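Local coordinates for putative uncharacterized protein (Chaetomium thermophilum, PDB 5F5T) that is probably required for pre-mRNA splicing, as a member of the PRP38 family of spliceosomal proteins, at residues V136-L150 with L160-T172. Residues are numbered along the deposited sequence; the frame is centred on the assembly and turned at random.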
ATOM      1  N   VAL A 136       0.359   7.977   6.382  1.00 61.36           N
ATOM      2  CA  VAL A 136       0.256   6.680   5.726  1.00 65.31           C
ATOM      3  C   VAL A 136       1.422   5.774   6.111  1.00 64.12           C
ATOM      4  O   VAL A 136       1.227   4.597   6.424  1.00 66.00           O
ATOM      5  CB  VAL A 136       0.200   6.829   4.207  1.00 67.55           C
ATOM      6  CG1 VAL A 136       0.443   5.482   3.531  1.00 63.78           C
ATOM      7  CG2 VAL A 136      -1.150   7.382   3.804  1.00 70.73           C
ATOM      8  N   TYR A 137       2.631   6.325   6.092  1.00 59.47           N
ATOM      9  CA  TYR A 137       3.802   5.553   6.482  1.00 58.41           C
ATOM     10  C   TYR A 137       3.662   5.102   7.933  1.00 67.79           C
ATOM     11  O   TYR A 137       3.832   3.917   8.244  1.00 69.73           O
ATOM     12  CB  TYR A 137       5.084   6.366   6.302  1.00 65.01           C
ATOM     13  CG  TYR A 137       5.497   6.535   4.857  1.00 80.51           C
ATOM     14  CD1 TYR A 137       5.915   5.448   4.100  1.00 68.50           C
ATOM     15  CD2 TYR A 137       5.487   7.787   4.257  1.00 69.76           C
ATOM     16  CE1 TYR A 137       6.293   5.605   2.777  1.00 72.49           C
ATOM     17  CE2 TYR A 137       5.863   7.953   2.941  1.00 70.28           C
ATOM     18  CZ  TYR A 137       6.266   6.862   2.204  1.00 77.31           C
ATOM     19  OH  TYR A 137       6.643   7.030   0.890  1.00 91.99           O
ATOM     20  N   THR A 138       3.331   6.044   8.815  1.00 68.22           N
ATOM     21  CA  THR A 138       3.246   5.746  10.245  1.00 71.26           C
ATOM     22  C   THR A 138       2.170   4.702  10.557  1.00 73.71           C
ATOM     23  O   THR A 138       2.385   3.814  11.378  1.00 75.82           O
ATOM     24  CB  THR A 138       2.965   7.010  11.085  1.00 59.26           C
ATOM     25  OG1 THR A 138       1.761   7.634  10.627  1.00 96.30           O
ATOM     26  CG2 THR A 138       4.116   7.993  10.974  1.00 67.21           C
ATOM     27  N   LEU A 139       1.012   4.820   9.912  1.00 65.81           N
ATOM     28  CA  LEU A 139      -0.093   3.889  10.142  1.00 68.68           C
ATOM     29  C   LEU A 139       0.152   2.510   9.557  1.00 57.28           C
ATOM     30  O   LEU A 139      -0.095   1.506  10.218  1.00 75.49           O
ATOM     31  CB  LEU A 139      -1.402   4.444   9.569  1.00 61.98           C
ATOM     32  CG  LEU A 139      -1.996   5.692  10.221  1.00 70.78           C
ATOM     33  CD1 LEU A 139      -3.059   6.306   9.326  1.00 66.07           C
ATOM     34  CD2 LEU A 139      -2.571   5.345  11.580  1.00 73.32           C
ATOM     35  N   LEU A 140       0.618   2.460   8.312  1.00 75.19           N
ATOM     36  CA  LEU A 140       0.709   1.189   7.597  1.00 57.23           C
ATOM     37  C   LEU A 140       1.970   0.382   7.894  1.00 60.09           C
ATOM     38  O   LEU A 140       1.921  -0.844   7.911  1.00 59.09           O
ATOM     39  CB  LEU A 140       0.610   1.418   6.092  1.00 51.92           C
ATOM     40  CG  LEU A 140      -0.686   2.061   5.611  1.00 56.18           C
ATOM     41  CD1 LEU A 140      -0.793   1.976   4.096  1.00 50.43           C
ATOM     42  CD2 LEU A 140      -1.878   1.402   6.280  1.00 46.71           C
ATOM     43  N   GLU A 141       3.090   1.054   8.142  1.00 70.03           N
ATOM     44  CA  GLU A 141       4.347   0.324   8.328  1.00 66.60           C
ATOM     45  C   GLU A 141       4.349  -0.724   9.458  1.00 65.27           C
ATOM     46  O   GLU A 141       5.019  -1.748   9.326  1.00 69.46           O
ATOM     47  CB  GLU A 141       5.500   1.307   8.549  1.00 56.36           C
ATOM     48  CG  GLU A 141       5.999   1.937   7.257  1.00 70.42           C
ATOM     49  CD  GLU A 141       7.247   2.775   7.443  1.00 80.17           C
ATOM     50  OE1 GLU A 141       7.563   3.137   8.596  1.00 86.66           O
ATOM     51  OE2 GLU A 141       7.911   3.072   6.427  1.00 82.90           O
ATOM     52  N   PRO A 142       3.597  -0.499  10.556  1.00 69.03           N
ATOM     53  CA  PRO A 142       3.601  -1.572  11.560  1.00 53.17           C
ATOM     54  C   PRO A 142       3.067  -2.911  11.054  1.00 61.95           C
ATOM     55  O   PRO A 142       3.447  -3.955  11.584  1.00 75.05           O
ATOM     56  CB  PRO A 142       2.694  -1.019  12.660  1.00 53.88           C
ATOM     57  CG  PRO A 142       2.853   0.449  12.558  1.00 63.03           C
ATOM     58  CD  PRO A 142       2.974   0.729  11.087  1.00 65.67           C
ATOM     59  N   PHE A 143       2.210  -2.887  10.040  1.00 55.14           N
ATOM     60  CA  PHE A 143       1.593  -4.118   9.557  1.00 60.03           C
ATOM     61  C   PHE A 143       2.478  -4.854   8.561  1.00 57.20           C
ATOM     62  O   PHE A 143       2.062  -5.840   7.954  1.00 59.98           O
ATOM     63  CB  PHE A 143       0.223  -3.816   8.966  1.00 52.45           C
ATOM     64  CG  PHE A 143      -0.709  -3.188   9.954  1.00 56.34           C
ATOM     65  CD1 PHE A 143      -1.107  -3.888  11.081  1.00 49.58           C
ATOM     66  CD2 PHE A 143      -1.145  -1.886   9.788  1.00 65.48           C
ATOM     67  CE1 PHE A 143      -1.947  -3.309  12.008  1.00 55.37           C
ATOM     68  CE2 PHE A 143      -1.987  -1.300  10.714  1.00 71.72           C
ATOM     69  CZ  PHE A 143      -2.387  -2.014  11.827  1.00 57.17           C
ATOM     70  N   LEU A 144       3.709  -4.377   8.407  1.00 43.23           N
ATOM     71  CA  LEU A 144       4.741  -5.158   7.738  1.00 47.47           C
ATOM     72  C   LEU A 144       5.086  -6.392   8.585  1.00 58.66           C
ATOM     73  O   LEU A 144       5.794  -7.290   8.134  1.00 72.86           O
ATOM     74  CB  LEU A 144       5.986  -4.301   7.495  1.00 54.53           C
ATOM     75  CG  LEU A 144       5.900  -3.207   6.424  1.00 52.87           C
ATOM     76  CD1 LEU A 144       7.190  -2.412   6.376  1.00 49.76           C
ATOM     77  CD2 LEU A 144       5.607  -3.810   5.061  1.00 56.54           C
ATOM     78  N   GLU A 145       4.584  -6.420   9.817  1.00 50.42           N
ATOM     79  CA  GLU A 145       4.769  -7.556  10.720  1.00 62.93           C
ATOM     80  C   GLU A 145       3.606  -8.545  10.633  1.00 50.16           C
ATOM     81  O   GLU A 145       3.661  -9.639  11.191  1.00 73.06           O
ATOM     82  CB  GLU A 145       4.932  -7.066  12.160  1.00 59.78           C
ATOM     83  CG  GLU A 145       5.707  -8.003  13.062  1.00 75.96           C
ATOM     84  CD  GLU A 145       5.909  -7.425  14.450  1.00 83.75           C
ATOM     85  OE1 GLU A 145       6.364  -8.166  15.344  1.00 85.32           O
ATOM     86  OE2 GLU A 145       5.612  -6.228  14.642  1.00 90.74           O
ATOM     87  N   ASP A 146       2.549  -8.149   9.936  1.00 55.76           N
ATOM     88  CA  ASP A 146       1.394  -9.015   9.737  1.00 55.34           C
ATOM     89  C   ASP A 146       1.711  -9.982   8.598  1.00 56.34           C
ATOM     90  O   ASP A 146       1.847  -9.584   7.440  1.00 58.78           O
ATOM     91  CB  ASP A 146       0.146  -8.183   9.427  1.00 52.60           C
ATOM     92  CG  ASP A 146      -1.142  -8.989   9.490  1.00 63.58           C
ATOM     93  OD1 ASP A 146      -1.092 -10.237   9.445  1.00 63.65           O
ATOM     94  OD2 ASP A 146      -2.218  -8.360   9.581  1.00 59.06           O
ATOM     95  N   ARG A 147       1.819 -11.259   8.936  1.00 53.73           N
ATOM     96  CA  ARG A 147       2.321 -12.257   8.002  1.00 45.85           C
ATOM     97  C   ARG A 147       1.217 -13.169   7.479  1.00 51.04           C
ATOM     98  O   ARG A 147       1.493 -14.157   6.800  1.00 64.02           O
ATOM     99  CB  ARG A 147       3.407 -13.094   8.678  1.00 46.92           C
ATOM    100  CG  ARG A 147       2.855 -14.138   9.631  1.00 51.29           C
ATOM    101  CD  ARG A 147       3.955 -14.991  10.222  1.00 51.82           C
ATOM    102  NE  ARG A 147       4.313 -14.568  11.571  1.00 76.62           N
ATOM    103  CZ  ARG A 147       4.082 -15.296  12.658  1.00 91.15           C
ATOM    104  NH1 ARG A 147       3.492 -16.481  12.548  1.00 83.02           N
ATOM    105  NH2 ARG A 147       4.441 -14.842  13.851  1.00 98.82           N
ATOM    106  N   ARG A 148      -0.029 -12.825   7.784  1.00 43.48           N
ATOM    107  CA  ARG A 148      -1.169 -13.640   7.379  1.00 53.04           C
ATOM    108  C   ARG A 148      -1.280 -13.735   5.861  1.00 53.78           C
ATOM    109  O   ARG A 148      -1.004 -12.774   5.147  1.00 59.28           O
ATOM    110  CB  ARG A 148      -2.468 -13.076   7.966  1.00 48.06           C
ATOM    111  CG  ARG A 148      -2.630 -13.318   9.460  1.00 47.56           C
ATOM    112  CD  ARG A 148      -3.896 -12.657  10.003  1.00 49.11           C
ATOM    113  NE  ARG A 148      -3.851 -11.202   9.887  1.00 40.13           N
ATOM    114  CZ  ARG A 148      -4.862 -10.396  10.195  1.00 53.44           C
ATOM    115  NH1 ARG A 148      -6.002 -10.901  10.646  1.00 48.09           N
ATOM    116  NH2 ARG A 148      -4.730  -9.084  10.053  1.00 52.53           N
ATOM    117  N   LYS A 149      -1.697 -14.899   5.378  1.00 58.59           N
ATOM    118  CA  LYS A 149      -1.830 -15.135   3.946  1.00 49.94           C
ATOM    119  C   LYS A 149      -3.060 -14.463   3.345  1.00 53.27           C
ATOM    120  O   LYS A 149      -4.136 -14.458   3.941  1.00 53.26           O
ATOM    121  CB  LYS A 149      -1.887 -16.636   3.671  1.00 47.29           C
ATOM    122  CG  LYS A 149      -0.706 -17.406   4.207  1.00 53.58           C
ATOM    123  CD  LYS A 149      -0.897 -18.891   4.005  1.00 51.12           C
ATOM    124  CE  LYS A 149       0.286 -19.666   4.561  1.00 53.08           C
ATOM    125  NZ  LYS A 149       0.088 -21.125   4.422  1.00 56.52           N
ATOM    126  N   LEU A 150      -2.891 -13.930   2.141  1.00 53.45           N
ATOM    127  CA  LEU A 150      -3.976 -13.331   1.375  1.00 60.58           C
ATOM    128  C   LEU A 150      -3.967 -13.887  -0.043  1.00 54.32           C
ATOM    129  O   LEU A 150      -2.912 -14.246  -0.570  1.00 59.83           O
ATOM    130  CB  LEU A 150      -3.842 -11.808   1.323  1.00 53.51           C
ATOM    131  CG  LEU A 150      -3.894 -10.991   2.612  1.00 51.21           C
ATOM    132  CD1 LEU A 150      -3.676  -9.524   2.286  1.00 45.17           C
ATOM    133  CD2 LEU A 150      -5.213 -11.193   3.337  1.00 49.77           C
ATOM    134  N   LEU A 160      -0.895 -16.611  -4.356  1.00 73.95           N
ATOM    135  CA  LEU A 160      -0.659 -16.302  -2.954  1.00 54.59           C
ATOM    136  C   LEU A 160       0.149 -15.025  -2.759  1.00 61.51           C
ATOM    137  O   LEU A 160       1.129 -14.785  -3.460  1.00 68.17           O
ATOM    138  CB  LEU A 160       0.063 -17.469  -2.276  1.00 58.38           C
ATOM    139  CG  LEU A 160       0.409 -17.291  -0.799  1.00 66.02           C
ATOM    140  CD1 LEU A 160      -0.850 -17.063   0.031  1.00 57.02           C
ATOM    141  CD2 LEU A 160       1.187 -18.489  -0.290  1.00 68.32           C
ATOM    142  N   THR A 161      -0.262 -14.221  -1.785  1.00 49.88           N
ATOM    143  CA  THR A 161       0.538 -13.090  -1.334  1.00 63.87           C
ATOM    144  C   THR A 161       0.338 -12.967   0.172  1.00 59.68           C
ATOM    145  O   THR A 161      -0.389 -13.756   0.759  1.00 64.07           O
ATOM    146  CB  THR A 161       0.159 -11.773  -2.042  1.00 55.72           C
ATOM    147  OG1 THR A 161       1.137 -10.773  -1.732  1.00 67.02           O
ATOM    148  CG2 THR A 161      -1.207 -11.287  -1.590  1.00 47.09           C
ATOM    149  N   TYR A 162       0.973 -11.988   0.801  1.00 60.12           N
ATOM    150  CA  TYR A 162       0.871 -11.856   2.249  1.00 49.17           C
ATOM    151  C   TYR A 162       0.544 -10.426   2.637  1.00 57.11           C
ATOM    152  O   TYR A 162       0.795  -9.494   1.870  1.00 61.58           O
ATOM    153  CB  TYR A 162       2.177 -12.294   2.911  1.00 47.11           C
ATOM    154  CG  TYR A 162       2.637 -13.668   2.488  1.00 53.09           C
ATOM    155  CD1 TYR A 162       3.403 -13.837   1.344  1.00 50.36           C
ATOM    156  CD2 TYR A 162       2.324 -14.793   3.238  1.00 48.49           C
ATOM    157  CE1 TYR A 162       3.831 -15.090   0.945  1.00 56.58           C
ATOM    158  CE2 TYR A 162       2.751 -16.050   2.852  1.00 56.83           C
ATOM    159  CZ  TYR A 162       3.502 -16.190   1.703  1.00 58.04           C
ATOM    160  OH  TYR A 162       3.932 -17.433   1.305  1.00 87.92           O
ATOM    161  N   MET A 163       0.017 -10.254   3.844  1.00 52.92           N
ATOM    162  CA  MET A 163      -0.377  -8.934   4.313  1.00 53.95           C
ATOM    163  C   MET A 163       0.792  -7.955   4.292  1.00 47.16           C
ATOM    164  O   MET A 163       0.643  -6.825   3.846  1.00 56.75           O
ATOM    165  CB  MET A 163      -0.956  -9.019   5.723  1.00 42.48           C
ATOM    166  CG  MET A 163      -1.327  -7.670   6.304  1.00 48.57           C
ATOM    167  SD  MET A 163      -2.709  -6.893   5.444  1.00 61.22           S
ATOM    168  CE  MET A 163      -3.994  -8.114   5.683  1.00 58.63           C
ATOM    169  N   ASP A 164       1.958  -8.396   4.748  1.00 43.57           N
ATOM    170  CA  ASP A 164       3.126  -7.526   4.776  1.00 51.34           C
ATOM    171  C   ASP A 164       3.550  -7.160   3.359  1.00 60.42           C
ATOM    172  O   ASP A 164       4.033  -6.053   3.109  1.00 68.62           O
ATOM    173  CB  ASP A 164       4.281  -8.182   5.539  1.00 45.56           C
ATOM    174  CG  ASP A 164       4.621  -9.560   5.025  1.00 50.85           C
ATOM    175  OD1 ASP A 164       3.741 -10.446   5.067  1.00 57.32           O
ATOM    176  OD2 ASP A 164       5.779  -9.766   4.606  1.00 48.42           O
ATOM    177  N   GLU A 165       3.346  -8.090   2.431  1.00 49.42           N
ATOM    178  CA  GLU A 165       3.637  -7.834   1.026  1.00 58.95           C
ATOM    179  C   GLU A 165       2.645  -6.844   0.414  1.00 61.39           C
ATOM    180  O   GLU A 165       3.017  -6.004  -0.404  1.00 54.41           O
ATOM    181  CB  GLU A 165       3.625  -9.139   0.236  1.00 44.71           C
ATOM    182  CG  GLU A 165       5.002  -9.758   0.067  1.00 69.62           C
ATOM    183  CD  GLU A 165       5.008 -10.878  -0.956  1.00 93.73           C
ATOM    184  OE1 GLU A 165       3.916 -11.250  -1.437  1.00 95.87           O
ATOM    185  OE2 GLU A 165       6.104 -11.377  -1.287  1.00107.87           O
ATOM    186  N   PHE A 166       1.382  -6.951   0.810  1.00 54.29           N
ATOM    187  CA  PHE A 166       0.356  -6.025   0.351  1.00 58.92           C
ATOM    188  C   PHE A 166       0.625  -4.609   0.872  1.00 65.29           C
ATOM    189  O   PHE A 166       0.524  -3.631   0.127  1.00 58.01           O
ATOM    190  CB  PHE A 166      -1.027  -6.516   0.792  1.00 45.89           C
ATOM    191  CG  PHE A 166      -2.162  -5.706   0.242  1.00 45.83           C
ATOM    192  CD1 PHE A 166      -2.420  -5.678  -1.119  1.00 47.56           C
ATOM    193  CD2 PHE A 166      -2.970  -4.964   1.089  1.00 39.62           C
ATOM    194  CE1 PHE A 166      -3.468  -4.926  -1.624  1.00 51.80           C
ATOM    195  CE2 PHE A 166      -4.017  -4.210   0.591  1.00 50.03           C
ATOM    196  CZ  PHE A 166      -4.267  -4.192  -0.767  1.00 44.86           C
ATOM    197  N   ILE A 167       0.974  -4.513   2.152  1.00 59.13           N
ATOM    198  CA  ILE A 167       1.317  -3.238   2.774  1.00 53.16           C
ATOM    199  C   ILE A 167       2.528  -2.623   2.091  1.00 61.44           C
ATOM    200  O   ILE A 167       2.528  -1.438   1.754  1.00 63.69           O
ATOM    201  CB  ILE A 167       1.623  -3.395   4.276  1.00 57.19           C
ATOM    202  CG1 ILE A 167       0.385  -3.884   5.025  1.00 51.68           C
ATOM    203  CG2 ILE A 167       2.112  -2.086   4.862  1.00 58.69           C
ATOM    204  CD1 ILE A 167      -0.793  -2.965   4.901  1.00 49.84           C
ATOM    205  N   ASP A 168       3.550  -3.445   1.875  1.00 56.23           N
ATOM    206  CA  ASP A 168       4.764  -2.990   1.211  1.00 58.37           C
ATOM    207  C   ASP A 168       4.442  -2.492  -0.195  1.00 70.49           C
ATOM    208  O   ASP A 168       5.015  -1.501  -0.654  1.00 64.46           O
ATOM    209  CB  ASP A 168       5.800  -4.114   1.150  1.00 62.47           C
ATOM    210  CG  ASP A 168       7.184  -3.615   0.779  1.00 64.88           C
ATOM    211  OD1 ASP A 168       7.599  -2.555   1.294  1.00 66.53           O
ATOM    212  OD2 ASP A 168       7.851  -4.276  -0.044  1.00 77.58           O
ATOM    213  N   ASP A 169       3.519  -3.177  -0.870  1.00 56.48           N
ATOM    214  CA  ASP A 169       3.060  -2.743  -2.185  1.00 53.12           C
ATOM    215  C   ASP A 169       2.386  -1.374  -2.122  1.00 66.57           C
ATOM    216  O   ASP A 169       2.635  -0.512  -2.961  1.00 53.19           O
ATOM    217  CB  ASP A 169       2.101  -3.764  -2.793  1.00 48.97           C
ATOM    218  CG  ASP A 169       2.823  -4.940  -3.422  1.00 73.36           C
ATOM    219  OD1 ASP A 169       4.072  -4.933  -3.433  1.00 68.39           O
ATOM    220  OD2 ASP A 169       2.142  -5.858  -3.928  1.00 73.33           O
ATOM    221  N   LEU A 170       1.538  -1.179  -1.120  1.00 52.18           N
ATOM    222  CA  LEU A 170       0.876   0.104  -0.920  1.00 48.73           C
ATOM    223  C   LEU A 170       1.895   1.215  -0.691  1.00 68.24           C
ATOM    224  O   LEU A 170       1.732   2.340  -1.166  1.00 70.78           O
ATOM    225  CB  LEU A 170      -0.081   0.030   0.267  1.00 45.67           C
ATOM    226  CG  LEU A 170      -1.309  -0.862   0.124  1.00 51.70           C
ATOM    227  CD1 LEU A 170      -2.033  -0.946   1.457  1.00 46.71           C
ATOM    228  CD2 LEU A 170      -2.227  -0.300  -0.951  1.00 44.61           C
ATOM    229  N   LEU A 171       2.934   0.892   0.068  1.00 64.14           N
ATOM    230  CA  LEU A 171       3.971   1.852   0.422  1.00 56.52           C
ATOM    231  C   LEU A 171       4.999   2.141  -0.678  1.00 58.22           C
ATOM    232  O   LEU A 171       5.656   3.178  -0.645  1.00 79.54           O
ATOM    233  CB  LEU A 171       4.686   1.374   1.685  1.00 47.19           C
ATOM    234  CG  LEU A 171       3.761   1.283   2.901  1.00 60.20           C
ATOM    235  CD1 LEU A 171       4.530   0.874   4.145  1.00 57.05           C
ATOM    236  CD2 LEU A 171       3.027   2.605   3.113  1.00 51.91           C
ATOM    237  N   THR A 172       5.167   1.227  -1.631  1.00 55.81           N
ATOM    238  CA  THR A 172       6.251   1.371  -2.610  1.00 60.44           C
ATOM    239  C   THR A 172       5.819   1.385  -4.076  1.00 66.88           C
ATOM    240  O   THR A 172       6.651   1.562  -4.965  1.00 60.98           O
ATOM    241  CB  THR A 172       7.291   0.242  -2.460  1.00 59.89           C
ATOM    242  OG1 THR A 172       6.721  -0.995  -2.905  1.00 67.00           O
ATOM    243  CG2 THR A 172       7.738   0.108  -1.013  1.00 60.38           C
TER
HETATM  244  O   HOH W   1       6.536   5.714  -1.695  1.00 77.48           O
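Leu-150 and Thr-161 form an antiparallel hydrogen-bonded pair: Leu-150 N gives to Thr-161 O at 2.9 Å, nearly straight at 170°, and Thr-161 N gives back to Leu-150 O. Where the strand turns into the helix, Met-163 N donates a hydrogen bond to Arg-148 O (3.0 Å). Arg-148 also grips Asp-146 in a side-on salt bridge within the guanidinium plane, NE to OD1 and NH2 to OD2 (2.7 Å for the latter), each oxygen using its syn lone pair. Asp-146 OD1 takes the backbone N of Arg-148 too, on the anti side and tilted out of the carboxylate plane, which closes an Asx turn; OD2 has a second salt bridge to Arg-120. Swung away from its own backbone N (chi1 -168°), the Asp-146 carboxylate lies against Met-163, whose CG comes within 3.5 Å of Asp-146 CG. An alanine here would remove the carboxylate, probably leaving the charges of Arg-148 and Arg-120 without their shared mate and the turn free to open. Folded twice along its chain, Met-163 brings CE to Leu-150 CD1 at 3.7 Å. Farther along, Ile-167 sets CG1 against Phe-143 CB and CG2 against Leu-140 CB and Leu-144 CD2. Leu-171 ends the row, CD1 on Glu-141 CG and CD2 among Val-136, Tyr-137 and Leu-140; a water links Tyr-137 OH to Leu-171 O, and the same hydroxyl is hydrogen-bonded to Arg-185 O. Helix segments 136-140 and 163-172 run antiparallel (177°), and the chain passes between them through the hairpin of strands 149-153 and 158-162. Helix 117-130 packs on Phe-143, Leu-150 and Ile-167, while Asp-164 and Asp-168 form salt bridges with basic side chains of another protein's chain.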